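Local coordinates for protein sucrose 6(F)-phosphate phosphorylase (Thermoanaerobacterium thermosaccharolyticum DSM 571, PDB 6S9V) that is a phosphorylase whose catalytic domain is a TIM barrel of the alpha-amylase family, followed in the chain by a five-stranded antiparallel sheet, at residues Q22-P27 / H53-F58; R64-I69 / D96-H101; T304-H309 / A380-T385. All coordinates share one frame; numbering follows the deposited sequence.

Contact 1: residues Q22-P27 / H53-F58; sequences QLITYP and HILPPF. With SO4 (sulfate ion), chain E.
The first two strands of the TIM barrel, 22-25 and 51-54, pair in parallel where Ile24 faces His53 and Thr25 faces Ile54, as expected of a beta-alpha-beta crossover through helix 34-44. The backbone of His53 brackets Ile24: His53 N donates to Leu23 O at 2.7 Å, and Thr25 N donates to His53 O at 3.0 Å. Thr25 in turn brackets Ile54, since its carbonyl accepts from Leu55 N, 2.9 Å from Thr25 O, in a nearly straight bond (174°). Beta-branched Thr25 and Ile54 suit the extended backbone, and their side chains share the face of the sheet covered by Leu37 and Leu34 of helix 34-44. Beyond the strands, Tyr26 and Leu55 make a CH-pi contact. The CD1 methyl of Leu55 sits 3.6 Å from the centroid of the Tyr26 ring and only 1° off its normal, squarely over one face, while the guanidinium of Arg64 makes a cation-pi contact with the same ring. A flat, electron-rich ring serves both neighbours. Pro27, which has no N-H to give, ends this run: its CB meets Pro57 CB at 4.0 Å, and its CD lies 3.3 Å from the carbonyl O of Leu55. On the opposite side of the sheet from Thr25, Ile24 and His53 look into the barrel. With CG anti to the backbone N (chi1 176°), the His53 imidazole can use both nitrogens, NE2 meeting the carboxylate of Asp96 and ND1 a sulfate ion that probably came from the crystallisation liquor. Ile24 lines the same ion with its CD1 methyl 3.3 Å from sulfate O3, the oxygen that also accepts the bond from His53 ND1 at 2.8 Å.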
loop_
_atom_site.group_PDB
_atom_site.type_symbol
_atom_site.label_atom_id
_atom_site.label_comp_id
_atom_site.label_asym_id
_atom_site.label_seq_id
_atom_site.Cartn_x
_atom_site.Cartn_y
_atom_site.Cartn_z
ATOM N N GLN A 22 -8.028 9.817 0.979
ATOM C CA GLN A 22 -8.156 8.767 1.980
ATOM C C GLN A 22 -6.956 8.766 2.920
ATOM O O GLN A 22 -5.854 9.160 2.544
ATOM C CB GLN A 22 -8.261 7.400 1.321
ATOM C CG GLN A 22 -9.419 7.290 0.334
ATOM C CD GLN A 22 -9.525 5.918 -0.275
ATOM O OE1 GLN A 22 -8.539 5.192 -0.373
ATOM N NE2 GLN A 22 -10.728 5.552 -0.699
ATOM N N LEU A 23 -7.181 8.292 4.133
ATOM C CA LEU A 23 -6.138 8.154 5.145
ATOM C C LEU A 23 -5.646 6.708 5.182
ATOM O O LEU A 23 -6.445 5.769 5.065
ATOM C CB LEU A 23 -6.687 8.552 6.522
ATOM C CG LEU A 23 -5.801 8.275 7.749
ATOM C CD1 LEU A 23 -4.629 9.231 7.779
ATOM C CD2 LEU A 23 -6.605 8.368 9.041
ATOM N N ILE A 24 -4.332 6.530 5.333
ATOM C CA ILE A 24 -3.741 5.236 5.659
ATOM C C ILE A 24 -3.208 5.317 7.082
ATOM O O ILE A 24 -2.385 6.185 7.379
ATOM C CB ILE A 24 -2.589 4.849 4.713
ATOM C CG1 ILE A 24 -3.012 4.889 3.246
ATOM C CG2 ILE A 24 -2.060 3.466 5.076
ATOM C CD1 ILE A 24 -1.822 4.973 2.300
ATOM N N THR A 25 -3.638 4.399 7.947
ATOM C CA THR A 25 -3.175 4.419 9.330
ATOM C C THR A 25 -3.153 3.006 9.890
ATOM O O THR A 25 -3.929 2.138 9.473
ATOM C CB THR A 25 -4.063 5.306 10.215
ATOM O OG1 THR A 25 -3.503 5.406 11.537
ATOM C CG2 THR A 25 -5.470 4.721 10.318
ATOM N N TYR A 26 -2.260 2.778 10.840
ATOM C CA TYR A 26 -2.363 1.588 11.654
ATOM C C TYR A 26 -3.535 1.755 12.612
ATOM O O TYR A 26 -3.958 2.879 12.909
ATOM C CB TYR A 26 -1.070 1.331 12.425
ATOM C CG TYR A 26 0.039 0.769 11.573
ATOM C CD1 TYR A 26 0.059 -0.579 11.229
ATOM C CD2 TYR A 26 1.070 1.579 11.106
ATOM C CE1 TYR A 26 1.071 -1.109 10.453
ATOM C CE2 TYR A 26 2.082 1.055 10.321
ATOM C CZ TYR A 26 2.075 -0.286 9.999
ATOM O OH TYR A 26 3.082 -0.823 9.234
ATOM N N PRO A 27 -4.109 0.643 13.072
ATOM C CA PRO A 27 -5.236 0.741 14.009
ATOM C C PRO A 27 -4.862 1.383 15.322
ATOM O O PRO A 27 -5.749 1.888 16.023
ATOM C CB PRO A 27 -5.665 -0.721 14.205
ATOM C CG PRO A 27 -4.473 -1.529 13.828
ATOM C CD PRO A 27 -3.766 -0.755 12.750
ATOM N N HIS A 53 -7.895 3.500 4.978
ATOM C CA HIS A 53 -7.261 2.190 4.968
ATOM C C HIS A 53 -6.718 1.946 6.371
ATOM O O HIS A 53 -5.766 2.610 6.793
ATOM C CB HIS A 53 -6.146 2.100 3.935
ATOM C CG HIS A 53 -5.399 0.801 3.963
ATOM N ND1 HIS A 53 -4.188 0.627 3.331
ATOM C CD2 HIS A 53 -5.700 -0.392 4.532
ATOM C CE1 HIS A 53 -3.766 -0.609 3.521
ATOM N NE2 HIS A 53 -4.663 -1.247 4.250
ATOM N N ILE A 54 -7.355 1.039 7.099
ATOM C CA ILE A 54 -6.877 0.583 8.396
ATOM C C ILE A 54 -5.948 -0.595 8.146
ATOM O O ILE A 54 -6.392 -1.654 7.695
ATOM C CB ILE A 54 -8.031 0.170 9.314
ATOM C CG1 ILE A 54 -9.031 1.302 9.497
ATOM C CG2 ILE A 54 -7.484 -0.272 10.680
ATOM C CD1 ILE A 54 -10.310 0.851 10.190
ATOM N N LEU A 55 -4.662 -0.422 8.441
ATOM C CA LEU A 55 -3.713 -1.512 8.273
ATOM C C LEU A 55 -4.114 -2.659 9.204
ATOM O O LEU A 55 -4.863 -2.453 10.160
ATOM C CB LEU A 55 -2.295 -1.006 8.518
ATOM C CG LEU A 55 -1.877 -0.071 7.361
ATOM C CD1 LEU A 55 -0.808 0.933 7.763
ATOM C CD2 LEU A 55 -1.420 -0.927 6.166
ATOM N N PRO A 56 -3.661 -3.877 8.911
ATOM C CA PRO A 56 -4.320 -5.098 9.460
ATOM C C PRO A 56 -4.615 -4.992 10.944
ATOM O O PRO A 56 -3.694 -4.918 11.772
ATOM C CB PRO A 56 -3.292 -6.200 9.167
ATOM C CG PRO A 56 -2.620 -5.739 7.913
ATOM C CD PRO A 56 -2.546 -4.223 8.007
ATOM N N PRO A 57 -5.901 -4.980 11.317
ATOM C CA PRO A 57 -6.295 -4.893 12.733
ATOM C C PRO A 57 -6.702 -6.219 13.369
ATOM O O PRO A 57 -7.292 -6.192 14.452
ATOM C CB PRO A 57 -7.505 -3.953 12.661
ATOM C CG PRO A 57 -8.186 -4.389 11.376
ATOM C CD PRO A 57 -7.053 -4.751 10.422
ATOM N N PHE A 58 -6.428 -7.351 12.728
ATOM C CA PHE A 58 -6.807 -8.651 13.264
ATOM C C PHE A 58 -5.724 -9.169 14.199
ATOM O O PHE A 58 -4.567 -8.747 14.116
ATOM C CB PHE A 58 -7.060 -9.616 12.106
ATOM C CG PHE A 58 -7.721 -8.948 10.939
ATOM C CD1 PHE A 58 -9.049 -8.576 11.006
ATOM C CD2 PHE A 58 -7.002 -8.637 9.799
ATOM C CE1 PHE A 58 -9.650 -7.931 9.948
ATOM C CE2 PHE A 58 -7.604 -8.000 8.734
ATOM C CZ PHE A 58 -8.922 -7.632 8.820
HETATM S S SO4 E . -0.684 1.039 2.053
HETATM O O1 SO4 E . 0.037 1.190 0.792
HETATM O O2 SO4 E . -0.906 -0.381 2.302
HETATM O O3 SO4 E . -1.967 1.733 1.966
HETATM O O4 SO4 E . 0.077 1.614 3.149
#

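Contact 2: residues R64-I69 / D96-H101; sequences RGFAPI and DLMVNH
Met98 turns its CG anti to its own carbonyl carbon (chi1 -88°) and the chain then bends at chi2 and chi3, a fold that lays SD against the Phe66 ring and carries the CE methyl on to Pro68. Phe66 likewise has CG anti to its carbonyl carbon, and the two side chains cross at about a right angle. The sulfur is 3.6 Å from Phe66 CD1 and lies 60° off the ring normal, an oblique Met-aromatic contact. A flexible methionine can follow such an uneven surface: its CE also rests 3.8 Å from Pro68 CG. Met98, which follows Leu97 of barrel strand 92-97, is the centre of an inverse gamma turn, and 64-69 belongs to the long loop between strand 51-54 and helix 81-88, so the contact packs the loop that follows the second strand of the TIM barrel against the third strand and the turn after it. Asp96, still on the strand, brings OD2 to the edge of the Phe66 ring, 3.7 Å from CE1, with carboxylate and ring planes 78° apart. The main duties of this carboxylate lie with other partners, OD2 in a salt bridge with Arg209 and OD1 in a hydrogen bond with His53 NE2. Glycine suits position 65, where the backbone angles would jam a side chain against the preceding carbonyl. At the far end His101 reaches back, NE2 giving a weak bond of 3.1 Å to Phe66 O, near the imidazole plane, and another weak one to a bound 2-[bis-(2-hydroxy-ethyl)-amino]-2-hydroxymethyl-propane-1,3-diol, probably from the crystallisation liquor. Asn100 ND2 fixes that ring's rotation, donating to His101 ND1 at 3.1 Å, close to the ring plane.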
loop_
_atom_site.group_PDB
_atom_site.type_symbol
_atom_site.label_atom_id
_atom_site.label_comp_id
_atom_site.label_asym_id
_atom_site.label_seq_id
_atom_site.Cartn_x
_atom_site.Cartn_y
_atom_site.Cartn_z
ATOM N N ARG A 64 3.740 -6.799 12.391
ATOM C CA ARG A 64 2.770 -5.760 12.725
ATOM C C ARG A 64 1.474 -5.912 11.940
ATOM O O ARG A 64 1.105 -5.034 11.149
ATOM C CB ARG A 64 3.375 -4.366 12.524
ATOM C CG ARG A 64 2.506 -3.292 13.145
ATOM C CD ARG A 64 3.200 -1.938 13.347
ATOM N NE ARG A 64 2.239 -1.024 13.950
ATOM C CZ ARG A 64 2.473 0.236 14.276
ATOM N NH1 ARG A 64 3.671 0.773 14.081
ATOM N NH2 ARG A 64 1.498 0.960 14.808
ATOM N N GLY A 65 0.783 -7.033 12.158
ATOM C CA GLY A 65 -0.534 -7.258 11.622
ATOM C C GLY A 65 -0.592 -8.202 10.438
ATOM O O GLY A 65 -1.661 -8.757 10.162
ATOM N N PHE A 66 0.515 -8.404 9.729
ATOM C CA PHE A 66 0.464 -9.166 8.484
ATOM C C PHE A 66 0.709 -10.660 8.689
ATOM O O PHE A 66 0.991 -11.371 7.715
ATOM C CB PHE A 66 1.443 -8.578 7.472
ATOM C CG PHE A 66 0.972 -7.282 6.878
ATOM C CD1 PHE A 66 0.176 -7.271 5.746
ATOM C CD2 PHE A 66 1.294 -6.080 7.473
ATOM C CE1 PHE A 66 -0.263 -6.077 5.202
ATOM C CE2 PHE A 66 0.861 -4.884 6.943
ATOM C CZ PHE A 66 0.071 -4.877 5.813
ATOM N N ALA A 67 0.570 -11.155 9.922
ATOM C CA ALA A 67 0.509 -12.592 10.212
ATOM C C ALA A 67 -0.809 -12.874 10.934
ATOM O O ALA A 67 -0.829 -13.196 12.131
ATOM C CB ALA A 67 1.701 -13.059 11.044
ATOM N N PRO A 68 -1.932 -12.737 10.236
ATOM C CA PRO A 68 -3.230 -12.803 10.918
ATOM C C PRO A 68 -3.572 -14.198 11.415
ATOM O O PRO A 68 -3.417 -15.195 10.705
ATOM C CB PRO A 68 -4.220 -12.344 9.834
ATOM C CG PRO A 68 -3.536 -12.698 8.536
ATOM C CD PRO A 68 -2.070 -12.442 8.797
ATOM N N ILE A 69 -4.080 -14.249 12.644
ATOM C CA ILE A 69 -4.510 -15.500 13.266
ATOM C C ILE A 69 -5.938 -15.847 12.878
ATOM O O ILE A 69 -6.268 -17.023 12.689
ATOM C CB ILE A 69 -4.354 -15.374 14.798
ATOM C CG1 ILE A 69 -2.872 -15.227 15.164
ATOM C CG2 ILE A 69 -4.968 -16.573 15.522
ATOM C CD1 ILE A 69 -2.635 -14.887 16.625
ATOM N N ASP A 96 -7.114 -5.084 4.569
ATOM C CA ASP A 96 -6.224 -6.042 3.928
ATOM C C ASP A 96 -6.756 -7.463 4.024
ATOM O O ASP A 96 -7.219 -7.897 5.085
ATOM C CB ASP A 96 -4.840 -6.036 4.589
ATOM C CG ASP A 96 -4.085 -4.762 4.360
ATOM O OD1 ASP A 96 -4.307 -3.779 5.098
ATOM O OD2 ASP A 96 -3.248 -4.764 3.445
ATOM N N LEU A 97 -6.615 -8.204 2.929
ATOM C CA LEU A 97 -6.765 -9.652 2.912
ATOM C C LEU A 97 -5.400 -10.246 2.588
ATOM O O LEU A 97 -4.821 -9.947 1.537
ATOM C CB LEU A 97 -7.810 -10.088 1.883
ATOM C CG LEU A 97 -8.004 -11.593 1.716
ATOM C CD1 LEU A 97 -8.405 -12.216 3.057
ATOM C CD2 LEU A 97 -9.044 -11.879 0.646
ATOM N N MET A 98 -4.864 -11.044 3.506
ATOM C CA MET A 98 -3.553 -11.663 3.299
ATOM C C MET A 98 -3.763 -12.940 2.491
ATOM O O MET A 98 -3.771 -14.064 3.005
ATOM C CB MET A 98 -2.862 -11.916 4.631
ATOM C CG MET A 98 -2.026 -10.711 5.128
ATOM S SD MET A 98 -2.880 -9.105 5.258
ATOM C CE MET A 98 -3.953 -9.387 6.674
ATOM N N VAL A 99 -3.933 -12.758 1.179
ATOM C CA VAL A 99 -4.225 -13.899 0.327
ATOM C C VAL A 99 -3.061 -14.881 0.278
ATOM O O VAL A 99 -3.258 -16.040 -0.104
ATOM C CB VAL A 99 -4.592 -13.477 -1.115
ATOM C CG1 VAL A 99 -5.939 -12.779 -1.150
ATOM C CG2 VAL A 99 -3.504 -12.598 -1.717
ATOM N N ASN A 100 -1.848 -14.454 0.643
ATOM C CA ASN A 100 -0.683 -15.314 0.482
ATOM C C ASN A 100 -0.373 -16.161 1.707
ATOM O O ASN A 100 0.222 -17.234 1.559
ATOM C CB ASN A 100 0.562 -14.478 0.130
ATOM C CG ASN A 100 1.783 -15.340 -0.174
ATOM O OD1 ASN A 100 1.819 -16.057 -1.175
ATOM N ND2 ASN A 100 2.798 -15.260 0.684
ATOM N N HIS A 101 -0.748 -15.725 2.910
ATOM C CA HIS A 101 -0.273 -16.415 4.106
ATOM C C HIS A 101 -1.167 -16.129 5.302
ATOM O O HIS A 101 -1.922 -15.150 5.328
ATOM C CB HIS A 101 1.177 -16.027 4.428
ATOM C CG HIS A 101 1.420 -14.548 4.430
ATOM N ND1 HIS A 101 2.056 -13.897 3.393
ATOM C CD2 HIS A 101 1.113 -13.595 5.342
ATOM C CE1 HIS A 101 2.126 -12.605 3.666
ATOM N NE2 HIS A 101 1.562 -12.397 4.844
#

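Contact 3: residues T304-H309 / A380-T385; sequences TMLDCH and AIQFFT. With SO4 (sulfate ion), chain E.
Gln382 reaches from its helix toward Thr304 and Leu306, its side chain crossing both at a slant and dividing its amide between them. CG stands anti to the backbone N (chi1 -175°) and the chain is extended beyond it, which places NE2 beside the threonine and OE1 beside the leucine. NE2 points almost straight at Thr304 OG1, but at 3.4 Å the hydrogen bond is weak; NE2 also donates to the carbonyl O of Gln390. OE1 lies 3.6 Å from Leu306 CG, an apolar neighbour, and is satisfied by Arg379 NH1. A glutamine suits this buried place because it can both donate and accept without bringing in a charge. Thr304 holds its hydroxyl between the backbone N and the carbonyl carbon (chi1 66°), turned to the helix, where OG1 also binds a water at 2.7 Å. That water bridges to the last turn, lying 2.8 Å from Gln382 O and the same distance from Thr385 O. Thr385 itself folds back, OG1 donating to Ile381 O at 2.8 Å from above the carbonyl plane. Farther along, 304-309 runs on from the C-terminal end of strand 302-304, away from the helix, to where the backbone N of His309 and its ND1 both donate to one sulfate oxygen, O4, the bond from His309 ND1 being 2.6 Å long. The contact thus sets helix 372-384 against the end of strand 302-304, the seventh of the TIM barrel, whose Thr304 is joined by backbone bonds to strand 388-392. Ile381 packs on Val279 of helix 275-285, and Ala380 and Phe384 meet Leu477 of the antiparallel sheet, leaving helix 372-384 between that sheet and the barrel.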
loop_
_atom_site.group_PDB
_atom_site.type_symbol
_atom_site.label_atom_id
_atom_site.label_comp_id
_atom_site.label_asym_id
_atom_site.label_seq_id
_atom_site.Cartn_x
_atom_site.Cartn_y
_atom_site.Cartn_z
ATOM N N THR A 304 -3.161 6.672 -5.621
ATOM C CA THR A 304 -1.895 7.383 -5.540
ATOM C C THR A 304 -1.472 7.588 -4.091
ATOM O O THR A 304 -2.283 7.578 -3.160
ATOM C CB THR A 304 -1.959 8.746 -6.230
ATOM O OG1 THR A 304 -2.854 9.612 -5.522
ATOM C CG2 THR A 304 -2.407 8.602 -7.673
ATOM N N MET A 305 -0.170 7.775 -3.916
ATOM C CA MET A 305 0.398 7.983 -2.599
ATOM C C MET A 305 1.735 8.666 -2.793
ATOM O O MET A 305 2.315 8.640 -3.880
ATOM C CB MET A 305 0.574 6.663 -1.853
ATOM C CG MET A 305 1.707 5.815 -2.431
ATOM S SD MET A 305 1.636 4.100 -1.912
ATOM C CE MET A 305 0.700 3.420 -3.275
ATOM N N LEU A 306 2.208 9.303 -1.726
ATOM C CA LEU A 306 3.622 9.619 -1.601
ATOM C C LEU A 306 4.261 8.629 -0.634
ATOM O O LEU A 306 5.089 7.811 -1.040
ATOM C CB LEU A 306 3.814 11.067 -1.142
ATOM C CG LEU A 306 3.222 12.154 -2.047
ATOM C CD1 LEU A 306 3.451 13.537 -1.463
ATOM C CD2 LEU A 306 3.797 12.088 -3.445
ATOM N N ASP A 307 3.824 8.651 0.625
ATOM C CA ASP A 307 4.218 7.676 1.625
ATOM C C ASP A 307 3.106 6.647 1.852
ATOM O O ASP A 307 1.934 6.870 1.538
ATOM C CB ASP A 307 4.582 8.360 2.952
ATOM C CG ASP A 307 3.543 9.374 3.421
ATOM O OD1 ASP A 307 2.577 9.663 2.681
ATOM O OD2 ASP A 307 3.693 9.881 4.559
ATOM N N CYS A 308 3.512 5.491 2.365
ATOM C CA CYS A 308 2.608 4.451 2.848
ATOM C C CYS A 308 3.320 3.748 4.002
ATOM O O CYS A 308 4.321 4.246 4.523
ATOM C CB CYS A 308 2.211 3.504 1.708
ATOM S SG CYS A 308 3.549 2.480 1.061
ATOM N N HIS A 309 2.822 2.580 4.402
ATOM C CA HIS A 309 3.422 1.898 5.551
ATOM C C HIS A 309 4.726 1.192 5.205
ATOM O O HIS A 309 5.507 0.874 6.113
ATOM C CB HIS A 309 2.446 0.885 6.143
ATOM C CG HIS A 309 2.244 -0.329 5.293
ATOM N ND1 HIS A 309 1.515 -0.307 4.125
ATOM C CD2 HIS A 309 2.662 -1.605 5.448
ATOM C CE1 HIS A 309 1.499 -1.514 3.594
ATOM N NE2 HIS A 309 2.191 -2.321 4.378
ATOM N N ALA A 380 0.391 18.609 -3.679
ATOM C CA ALA A 380 -0.395 19.212 -4.752
ATOM C C ALA A 380 -0.258 18.407 -6.041
ATOM O O ALA A 380 -1.257 18.104 -6.712
ATOM C CB ALA A 380 0.037 20.664 -4.978
ATOM N N ILE A 381 0.975 18.048 -6.401
ATOM C CA ILE A 381 1.197 17.193 -7.563
ATOM C C ILE A 381 0.405 15.902 -7.416
ATOM O O ILE A 381 -0.291 15.466 -8.341
ATOM C CB ILE A 381 2.694 16.904 -7.751
ATOM C CG1 ILE A 381 3.463 18.178 -8.104
ATOM C CG2 ILE A 381 2.877 15.831 -8.829
ATOM C CD1 ILE A 381 4.975 18.025 -7.936
ATOM N N GLN A 382 0.512 15.262 -6.249
ATOM C CA GLN A 382 -0.220 14.021 -6.018
ATOM C C GLN A 382 -1.715 14.220 -6.229
ATOM O O GLN A 382 -2.368 13.433 -6.924
ATOM C CB GLN A 382 0.042 13.507 -4.600
ATOM C CG GLN A 382 -0.592 12.142 -4.346
ATOM C CD GLN A 382 -0.861 11.858 -2.882
ATOM O OE1 GLN A 382 -0.341 12.527 -1.992
ATOM N NE2 GLN A 382 -1.670 10.838 -2.634
ATOM N N PHE A 383 -2.275 15.276 -5.633
ATOM C CA PHE A 383 -3.719 15.470 -5.673
ATOM C C PHE A 383 -4.205 15.887 -7.057
ATOM O O PHE A 383 -5.369 15.644 -7.399
ATOM C CB PHE A 383 -4.139 16.515 -4.639
ATOM C CG PHE A 383 -3.882 16.110 -3.201
ATOM C CD1 PHE A 383 -3.552 14.805 -2.866
ATOM C CD2 PHE A 383 -3.966 17.050 -2.188
ATOM C CE1 PHE A 383 -3.311 14.449 -1.551
ATOM C CE2 PHE A 383 -3.735 16.699 -0.867
ATOM C CZ PHE A 383 -3.404 15.400 -0.546
ATOM N N PHE A 384 -3.342 16.507 -7.872
ATOM C CA PHE A 384 -3.701 16.851 -9.242
ATOM C C PHE A 384 -3.475 15.704 -10.224
ATOM O O PHE A 384 -3.877 15.818 -11.383
ATOM C CB PHE A 384 -2.917 18.092 -9.713
ATOM C CG PHE A 384 -3.621 19.384 -9.404
ATOM C CD1 PHE A 384 -3.685 19.861 -8.103
ATOM C CD2 PHE A 384 -4.250 20.097 -10.403
ATOM C CE1 PHE A 384 -4.355 21.035 -7.814
ATOM C CE2 PHE A 384 -4.932 21.261 -10.121
ATOM C CZ PHE A 384 -4.984 21.735 -8.830
ATOM N N THR A 385 -2.834 14.629 -9.797
ATOM C CA THR A 385 -2.633 13.448 -10.642
ATOM C C THR A 385 -3.895 12.595 -10.641
ATOM O O THR A 385 -4.448 12.330 -9.570
ATOM C CB THR A 385 -1.452 12.621 -10.135
ATOM O OG1 THR A 385 -0.258 13.408 -10.206
ATOM C CG2 THR A 385 -1.265 11.353 -10.987
HETATM S S SO4 E . -0.684 1.039 2.053
HETATM O O1 SO4 E . 0.037 1.190 0.792
HETATM O O2 SO4 E . -0.906 -0.381 2.302
HETATM O O3 SO4 E . -1.967 1.733 1.966
HETATM O O4 SO4 E . 0.077 1.614 3.149
HETATM O O HOH W 1 -4.380 11.428 -6.870
#

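Overall arrangement
The three contacts follow one another along the chain without overlapping. Contact 1 joins the first two barrel strands, contact 2 sets the loop after the second against the third and the turn after it, and contact 3 brings the seventh strand's exit to the helix preceding the eighth. Centres of contacts 1 and 2 are about 13 Å apart, those of 1 and 3 about 17 Å, and those of 2 and 3 about 25 Å, on opposite sides of the chain's centre. They nevertheless converge: His53 and His309 bind the same sulfate, and Phe66 packs on His309. They gather at the C-terminal ends of the barrel strands, where TIM-barrel enzymes carry their active sites, consistent with a binding site there.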